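Local atomic coordinates of DNA-(apurinic or apyrimidinic site) endonuclease 2 (Xenopus laevis, PDB entry 6WCD), a protein that cuts DNA as a magnesium-dependent 3'-5' exonuclease and weak apurinic/apyrimidinic endonuclease in base excision repair, this chain holding its catalytic domain. Residues Glu103-Leu106 / Glu107-Gln111; Ser261-Gln265 / Thr266-Thr270; Leu276-Arg279 / Glu280-Glu283. All coordinates share one frame; numbering follows the deposited sequence. Where two conformers were deposited one is given.

Contact 1: Glu103-Leu106 / Glu107-Gln111; sequences EQFL and EEELQ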
loop_
_atom_site.group_PDB
_atom_site.type_symbol
_atom_site.label_atom_id
_atom_site.label_comp_id
_atom_site.label_asym_id
_atom_site.label_seq_id
_atom_site.Cartn_x
_atom_site.Cartn_y
_atom_site.Cartn_z
ATOM N N GLU A 103 -0.003 20.457 -12.079
ATOM C CA GLU A 103 -0.670 21.642 -12.607
ATOM C C GLU A 103 -2.170 21.451 -12.783
ATOM O O GLU A 103 -2.934 22.404 -12.661
ATOM C CB GLU A 103 -0.034 22.008 -13.959
ATOM C CG GLU A 103 -0.188 23.448 -14.388
ATOM C CD GLU A 103 0.770 23.793 -15.518
ATOM O OE1 GLU A 103 1.230 22.855 -16.209
ATOM O OE2 GLU A 103 1.079 24.990 -15.705
ATOM N N GLN A 104 -2.591 20.235 -13.081
ATOM C CA GLN A 104 -4.009 19.959 -13.314
ATOM C C GLN A 104 -4.826 19.896 -12.036
ATOM O O GLN A 104 -6.047 19.791 -12.118
ATOM C CB GLN A 104 -4.191 18.609 -14.014
ATOM C CG GLN A 104 -3.527 18.463 -15.354
ATOM C CD GLN A 104 -3.038 17.041 -15.583
ATOM O OE1 GLN A 104 -2.806 16.290 -14.632
ATOM N NE2 GLN A 104 -2.884 16.664 -16.846
ATOM N N PHE A 105 -4.198 19.935 -10.867
ATOM C CA PHE A 105 -4.898 19.889 -9.583
ATOM C C PHE A 105 -4.817 21.219 -8.813
ATOM O O PHE A 105 -3.713 21.685 -8.480
ATOM C CB PHE A 105 -4.264 18.816 -8.674
ATOM C CG PHE A 105 -4.225 17.420 -9.237
ATOM C CD1 PHE A 105 -3.233 17.012 -10.081
ATOM C CD2 PHE A 105 -5.147 16.455 -8.785
ATOM C CE1 PHE A 105 -3.174 15.680 -10.540
ATOM C CE2 PHE A 105 -5.115 15.180 -9.260
ATOM C CZ PHE A 105 -4.140 14.775 -10.109
ATOM N N LEU A 106 -5.969 21.758 -8.393
ATOM C CA LEU A 106 -5.958 22.833 -7.401
ATOM C C LEU A 106 -5.302 22.352 -6.115
ATOM O O LEU A 106 -5.418 21.192 -5.752
ATOM C CB LEU A 106 -7.394 23.282 -7.049
ATOM C CG LEU A 106 -8.428 23.846 -8.019
ATOM C CD1 LEU A 106 -9.813 23.971 -7.345
ATOM C CD2 LEU A 106 -8.026 25.187 -8.500
ATOM N N GLU A 107 -4.655 23.261 -5.373
ATOM C CA GLU A 107 -4.139 22.897 -4.057
ATOM C C GLU A 107 -5.229 22.365 -3.154
ATOM O O GLU A 107 -4.997 21.426 -2.379
ATOM C CB GLU A 107 -3.527 24.091 -3.334
ATOM C CG GLU A 107 -2.629 24.922 -4.114
ATOM C CD GLU A 107 -2.397 26.201 -3.397
ATOM O OE1 GLU A 107 -2.200 26.206 -2.150
ATOM O OE2 GLU A 107 -2.474 27.199 -4.096
ATOM N N GLU A 108 -6.409 22.973 -3.196
ATOM C CA GLU A 108 -7.431 22.468 -2.296
ATOM C C GLU A 108 -7.842 21.059 -2.697
ATOM O O GLU A 108 -8.172 20.250 -1.834
ATOM C CB GLU A 108 -8.606 23.378 -2.238
ATOM C CG GLU A 108 -8.123 24.701 -1.766
ATOM C CD GLU A 108 -9.176 25.459 -1.101
ATOM O OE1 GLU A 108 -10.357 25.106 -1.318
ATOM O OE2 GLU A 108 -8.799 26.377 -0.341
ATOM N N GLU A 109 -7.765 20.738 -3.985
ATOM C CA GLU A 109 -8.001 19.338 -4.359
ATOM C C GLU A 109 -6.889 18.427 -3.849
ATOM O O GLU A 109 -7.125 17.271 -3.427
ATOM C CB GLU A 109 -8.152 19.222 -5.869
ATOM C CG GLU A 109 -8.594 17.812 -6.249
ATOM C CD GLU A 109 -8.587 17.570 -7.736
ATOM O OE1 GLU A 109 -8.186 18.449 -8.525
ATOM O OE2 GLU A 109 -8.924 16.401 -8.076
ATOM N N LEU A 110 -5.620 18.864 -3.921
ATOM C CA LEU A 110 -4.571 18.060 -3.355
ATOM C C LEU A 110 -4.803 17.793 -1.865
ATOM O O LEU A 110 -4.561 16.677 -1.379
ATOM C CB LEU A 110 -3.210 18.720 -3.557
ATOM C CG LEU A 110 -2.776 18.818 -5.027
ATOM C CD1 LEU A 110 -1.434 19.551 -5.078
ATOM C CD2 LEU A 110 -2.663 17.456 -5.723
ATOM N N GLN A 111 -5.267 18.806 -1.129
ATOM C CA GLN A 111 -5.513 18.571 0.287
ATOM C C GLN A 111 -6.594 17.521 0.459
ATOM O O GLN A 111 -6.481 16.615 1.287
ATOM C CB GLN A 111 -5.918 19.876 0.990
ATOM C CG GLN A 111 -6.107 19.707 2.488
ATOM C CD GLN A 111 -5.673 20.930 3.277
ATOM O OE1 GLN A 111 -5.345 21.973 2.704
ATOM N NE2 GLN A 111 -5.662 20.804 4.600
HETATM O O HOH W 1 -8.402 20.842 -8.843
#

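Contact 2: Ser261-Gln265 / Thr266-Thr270; sequences SGARQ and TNYGT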
loop_
_atom_site.group_PDB
_atom_site.type_symbol
_atom_site.label_atom_id
_atom_site.label_comp_id
_atom_site.label_asym_id
_atom_site.label_seq_id
_atom_site.Cartn_x
_atom_site.Cartn_y
_atom_site.Cartn_z
ATOM N N SER A 261 -22.798 -13.808 3.818
ATOM C CA SER A 261 -23.370 -14.808 2.920
ATOM C C SER A 261 -22.340 -15.836 2.458
ATOM O O SER A 261 -22.527 -16.489 1.407
ATOM C CB SER A 261 -24.048 -14.133 1.714
ATOM O OG SER A 261 -25.098 -13.273 2.143
ATOM N N GLY A 262 -21.296 -16.033 3.261
ATOM C CA GLY A 262 -20.399 -17.179 3.091
ATOM C C GLY A 262 -19.440 -17.052 1.929
ATOM O O GLY A 262 -18.956 -18.066 1.393
ATOM N N ALA A 263 -19.155 -15.824 1.515
ATOM C CA ALA A 263 -18.424 -15.616 0.273
ATOM C C ALA A 263 -17.035 -16.230 0.310
ATOM O O ALA A 263 -16.547 -16.733 -0.696
ATOM C CB ALA A 263 -18.308 -14.126 -0.033
ATOM N N ARG A 264 -16.325 -16.114 1.433
ATOM C CA ARG A 264 -14.960 -16.634 1.400
ATOM C C ARG A 264 -14.932 -18.132 1.215
ATOM O O ARG A 264 -14.016 -18.668 0.575
ATOM C CB ARG A 264 -14.213 -16.239 2.683
ATOM C CG ARG A 264 -12.711 -16.571 2.631
ATOM C CD ARG A 264 -12.006 -15.718 3.639
ATOM N NE ARG A 264 -10.556 -15.943 3.638
ATOM C CZ ARG A 264 -9.713 -15.143 4.298
ATOM N NH1 ARG A 264 -10.142 -14.116 4.981
ATOM N NH2 ARG A 264 -8.435 -15.416 4.260
ATOM N N GLN A 265 -15.939 -18.834 1.730
ATOM C CA GLN A 265 -16.036 -20.260 1.554
ATOM C C GLN A 265 -16.459 -20.654 0.140
ATOM O O GLN A 265 -16.098 -21.722 -0.330
ATOM C CB GLN A 265 -17.054 -20.824 2.555
ATOM C CG GLN A 265 -16.604 -20.717 4.041
ATOM C CD GLN A 265 -16.379 -19.278 4.531
ATOM O OE1 GLN A 265 -17.275 -18.418 4.471
ATOM N NE2 GLN A 265 -15.164 -19.014 5.018
ATOM N N THR A 266 -17.288 -19.839 -0.530
ATOM C CA THR A 266 -17.730 -20.207 -1.877
ATOM C C THR A 266 -16.799 -19.621 -2.936
ATOM O O THR A 266 -17.020 -19.860 -4.136
ATOM C CB THR A 266 -19.143 -19.706 -2.132
ATOM O OG1 THR A 266 -19.166 -18.295 -2.002
ATOM C CG2 THR A 266 -20.121 -20.303 -1.178
ATOM N N ASN A 267 -15.783 -18.888 -2.504
ATOM C CA ASN A 267 -14.826 -18.140 -3.334
ATOM C C ASN A 267 -15.551 -17.148 -4.246
ATOM O O ASN A 267 -15.228 -16.946 -5.421
ATOM C CB ASN A 267 -13.920 -19.066 -4.131
ATOM C CG ASN A 267 -12.545 -18.475 -4.360
ATOM O OD1 ASN A 267 -11.971 -17.734 -3.499
ATOM N ND2 ASN A 267 -11.979 -18.803 -5.511
ATOM N N TYR A 268 -16.531 -16.502 -3.677
ATOM C CA TYR A 268 -17.169 -15.349 -4.307
ATOM C C TYR A 268 -16.275 -14.152 -4.021
ATOM O O TYR A 268 -16.428 -13.438 -3.011
ATOM C CB TYR A 268 -18.548 -15.214 -3.732
ATOM C CG TYR A 268 -19.408 -14.029 -4.173
ATOM C CD1 TYR A 268 -20.183 -14.118 -5.275
ATOM C CD2 TYR A 268 -19.463 -12.890 -3.390
ATOM C CE1 TYR A 268 -21.056 -13.079 -5.630
ATOM C CE2 TYR A 268 -20.314 -11.854 -3.733
ATOM C CZ TYR A 268 -21.079 -11.966 -4.858
ATOM O OH TYR A 268 -21.969 -10.975 -5.218
ATOM N N GLY A 269 -15.300 -13.936 -4.896
ATOM C CA GLY A 269 -14.243 -12.968 -4.637
ATOM C C GLY A 269 -13.625 -12.289 -5.842
ATOM O O GLY A 269 -13.972 -12.554 -6.996
ATOM N N THR A 270 -12.663 -11.413 -5.541
ATOM C CA THR A 270 -11.977 -10.602 -6.541
ATOM C C THR A 270 -10.547 -10.388 -6.089
ATOM O O THR A 270 -10.278 -10.397 -4.895
ATOM C CB THR A 270 -12.642 -9.238 -6.725
ATOM O OG1 THR A 270 -14.064 -9.388 -6.815
ATOM C CG2 THR A 270 -12.127 -8.612 -7.973
#

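Contact 3: Leu276-Arg279 / Glu280-Glu283; sequences LGNR and ELVE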
loop_
_atom_site.group_PDB
_atom_site.type_symbol
_atom_site.label_atom_id
_atom_site.label_comp_id
_atom_site.label_asym_id
_atom_site.label_seq_id
_atom_site.Cartn_x
_atom_site.Cartn_y
_atom_site.Cartn_z
ATOM N N LEU A 276 2.913 -3.885 -7.023
ATOM C CA LEU A 276 3.373 -3.407 -8.322
ATOM C C LEU A 276 4.798 -2.928 -8.170
ATOM O O LEU A 276 5.168 -2.357 -7.148
ATOM C CB LEU A 276 2.479 -2.245 -8.809
ATOM C CG LEU A 276 0.980 -2.493 -8.780
ATOM C CD1 LEU A 276 0.340 -1.171 -9.206
ATOM C CD2 LEU A 276 0.583 -3.664 -9.620
ATOM N N GLY A 277 5.646 -3.222 -9.137
ATOM C CA GLY A 277 7.019 -2.739 -9.079
ATOM C C GLY A 277 7.431 -2.239 -10.441
ATOM O O GLY A 277 6.913 -2.674 -11.463
ATOM N N ASN A 278 8.415 -1.352 -10.465
ATOM C CA ASN A 278 8.896 -0.960 -11.778
ATOM C C ASN A 278 9.516 -2.168 -12.496
ATOM O O ASN A 278 10.015 -3.113 -11.853
ATOM C CB ASN A 278 9.884 0.199 -11.683
ATOM C CG ASN A 278 11.066 -0.112 -10.791
ATOM O OD1 ASN A 278 10.918 -0.162 -9.567
ATOM N ND2 ASN A 278 12.244 -0.232 -11.392
ATOM N N ARG A 279 9.501 -2.123 -13.828
ATOM C CA ARG A 279 9.886 -3.285 -14.633
ATOM C C ARG A 279 11.228 -3.848 -14.189
ATOM O O ARG A 279 11.359 -5.063 -13.962
ATOM C CB ARG A 279 9.919 -2.917 -16.109
ATOM C CG ARG A 279 8.547 -2.486 -16.667
ATOM C CD ARG A 279 8.602 -2.568 -18.189
ATOM N NE ARG A 279 7.387 -2.115 -18.858
ATOM C CZ ARG A 279 6.923 -2.632 -20.002
ATOM N NH1 ARG A 279 7.537 -3.641 -20.595
ATOM N NH2 ARG A 279 5.815 -2.139 -20.556
ATOM N N GLU A 280 12.255 -2.991 -14.074
ATOM C CA GLU A 280 13.588 -3.497 -13.770
ATOM C C GLU A 280 13.647 -4.188 -12.403
ATOM O O GLU A 280 14.356 -5.195 -12.229
ATOM C CB GLU A 280 14.611 -2.360 -13.841
ATOM C CG GLU A 280 16.046 -2.847 -13.835
ATOM C CD GLU A 280 17.062 -1.715 -13.791
ATOM O OE1 GLU A 280 18.103 -1.868 -13.112
ATOM O OE2 GLU A 280 16.819 -0.674 -14.437
ATOM N N LEU A 281 12.968 -3.645 -11.411
ATOM C CA LEU A 281 12.929 -4.244 -10.081
ATOM C C LEU A 281 12.313 -5.618 -10.104
ATOM O O LEU A 281 12.861 -6.562 -9.526
ATOM C CB LEU A 281 12.123 -3.333 -9.148
ATOM C CG LEU A 281 12.027 -3.795 -7.691
ATOM C CD1 LEU A 281 13.402 -3.720 -6.983
ATOM C CD2 LEU A 281 10.924 -2.981 -6.958
ATOM N N VAL A 282 11.169 -5.769 -10.745
ATOM C CA VAL A 282 10.504 -7.065 -10.772
ATOM C C VAL A 282 11.361 -8.090 -11.527
ATOM O O VAL A 282 11.532 -9.218 -11.075
ATOM C CB VAL A 282 9.088 -6.928 -11.360
ATOM C CG1 VAL A 282 8.400 -8.290 -11.535
ATOM C CG2 VAL A 282 8.267 -6.047 -10.489
ATOM N N GLU A 283 11.904 -7.714 -12.694
ATOM C CA GLU A 283 12.685 -8.637 -13.520
ATOM C C GLU A 283 13.980 -9.039 -12.837
ATOM O O GLU A 283 14.426 -10.182 -12.994
ATOM C CB GLU A 283 13.000 -7.999 -14.868
ATOM C CG GLU A 283 11.795 -7.811 -15.758
ATOM C CD GLU A 283 12.105 -7.006 -17.039
ATOM O OE1 GLU A 283 13.199 -6.405 -17.126
ATOM O OE2 GLU A 283 11.247 -6.963 -17.942
HETATM O O HOH W 2 12.219 -0.087 -14.339
#

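Contact 1: Glu103-Leu106 / Glu107-Gln111
Phe105 and Leu110 make the apolar part of this helix start. The methyl CD2 of Leu110 lies 3.6 Å from CB of Phe105, and the two side chains run at about a right angle. Both are buried, with Leu163 of helix 152-173 touching each of them, so large apolar residues suit these positions. The polar part lies at Glu109. Its CG is anti to the backbone N (chi1 -172°) and the chain is extended, which carries the carboxylate back beside the Phe105 ring: Glu109 OE1 comes within 3.6 Å of Phe105 CD2, with the ring and carboxylate planes 46° apart. Arg159 serves both side chains, through a salt bridge with Glu109 OE1 and a cation-pi contact with Phe105. An alanine in place of Phe105 would probably leave Leu110 without its apolar partner and Arg159 without its aromatic partner, opening a gap against helix 152-173.

Among the backbone bonds, Leu110 N donates to Leu106 O at 3.0 Å and closes the first full helical turn. Leucine at the N-cap has no polar side-chain atom with which to cap the turn. A water accepts from Leu106 N at 2.6 Å and lies near Glu109 OE1, though its unusually short approach to that oxygen leaves the detail doubtful. If real, the bridge is a water-mediated version of one half of a capping box. Phe105, just before the N-cap, and Leu110, four residues after it, stand in the positions of a hydrophobic staple, the classic motif that folds a loop onto the start of a helix.

Contact 2: Ser261-Gln265 / Thr266-Thr270
Tyr268 N reaches back five residues to donate to Ala263 O, a longer step than the four of an ordinary helical bond. This bond, 3.0 Å long with a donor tilted 19° from the carbonyl plane, comes where helix 263-266 ends and Asn267 takes a positive phi of 57°, features that recall the Schellman way of ending a helix. Asparagine tolerates that left-handed backbone better than most residues, and its OD1 is in turn held by Trp257 NE1. Tyr268 then forms the centre of an inverse gamma turn, from which the chain enters strand 269-278.

At the other end of the short helix Gly262 occupies the N-cap with a positive phi of its own, a conformation favourable to glycine. Its carbonyl oxygen accepts from Thr266 N at 3.1 Å, a regular four-residue helical bond. Thr266 has OG1 tucked between its backbone N and carbonyl carbon (chi1 60°), which turns the hydroxyl back over the turn; there it has weak, alternative approaches to Gly262 O and Ala263 O, and one proton cannot fully serve both.

The side chain of Arg264 sets off away from 266-270, and its NH2 bonds the carbonyl oxygens of Pro293 and Val295. The small Ala263 touches Trp257 and also meets the tyrosine: its methyl CB packs 3.8 Å from CD2 of the Tyr268 ring and 3.6 Å from Tyr268 O.

Contact 3: Leu276-Arg279 / Glu280-Glu283
Asn278 and Leu281 meet where strand 269-278 runs straight into helix 279-285, and the side chains cross at about a right angle. Asn278 is the N-cap, yet its amide does not cap the turn in the usual way. CG sits between the backbone N and the carbonyl carbon (chi1 57°), and the amide it carries is held by strand 177-181: OD1 accepts from Val178 N and ND2 bonds His177 ND1. ND2 also donates to a water at 3.0 Å, and the same water accepts from Glu280 N at 2.9 Å, so an N-H of the first turn is served indirectly. Asn278 OD1 touches Leu281 CB, 3.4 Å away.

The carbonyls of the last strand residue and the first helical residue go straight into helical bonding. Val282 N donates to Asn278 O at 3.1 Å, and Glu283 N donates to Arg279 O at 3.0 Å, both bonds almost straight. Val282 packs its CG2 against Gly277 O at 3.8 Å; a beta carbon at Gly277 would clash with that methyl, so glycine suits the place.

In the conformer given, Arg279 NH1 and Glu283 OE2 stand 5.6 Å apart and form no salt bridge; in it the arginine bonds Gly237 O through NE and Tyr240 OH weakly through NH1, while Glu283 OE2 bonds the same hydroxyl. The chemistry implies a junction whose buried asparagine amide ties the strand end to its neighbour, while the helix's first turn relies on backbone carbonyls and a water.

Overall arrangement
The three contacts follow one another along the chain of a DNase I-like catalytic domain, none touching another. Contacts 2 and 3 share strand 269-278: contact 2 leads into it and contact 3 leaves from its end, with nearest atoms about 13 Å and centres 31 Å apart. Asp273, probably important for catalysis, lies on the strand between them. Contact 2 comes nearest the active site, the Arg264 side chain being about 7 Å from that of metal-binding Asp299 and about 12 Å from the bound magnesium. Contact 1, beside helix 152-173, stands apart from the other two, its centre 39 Å from that of contact 2 and 29 Å from that of contact 3; like contact 3 it lies away from the catalytic and metal-binding residues.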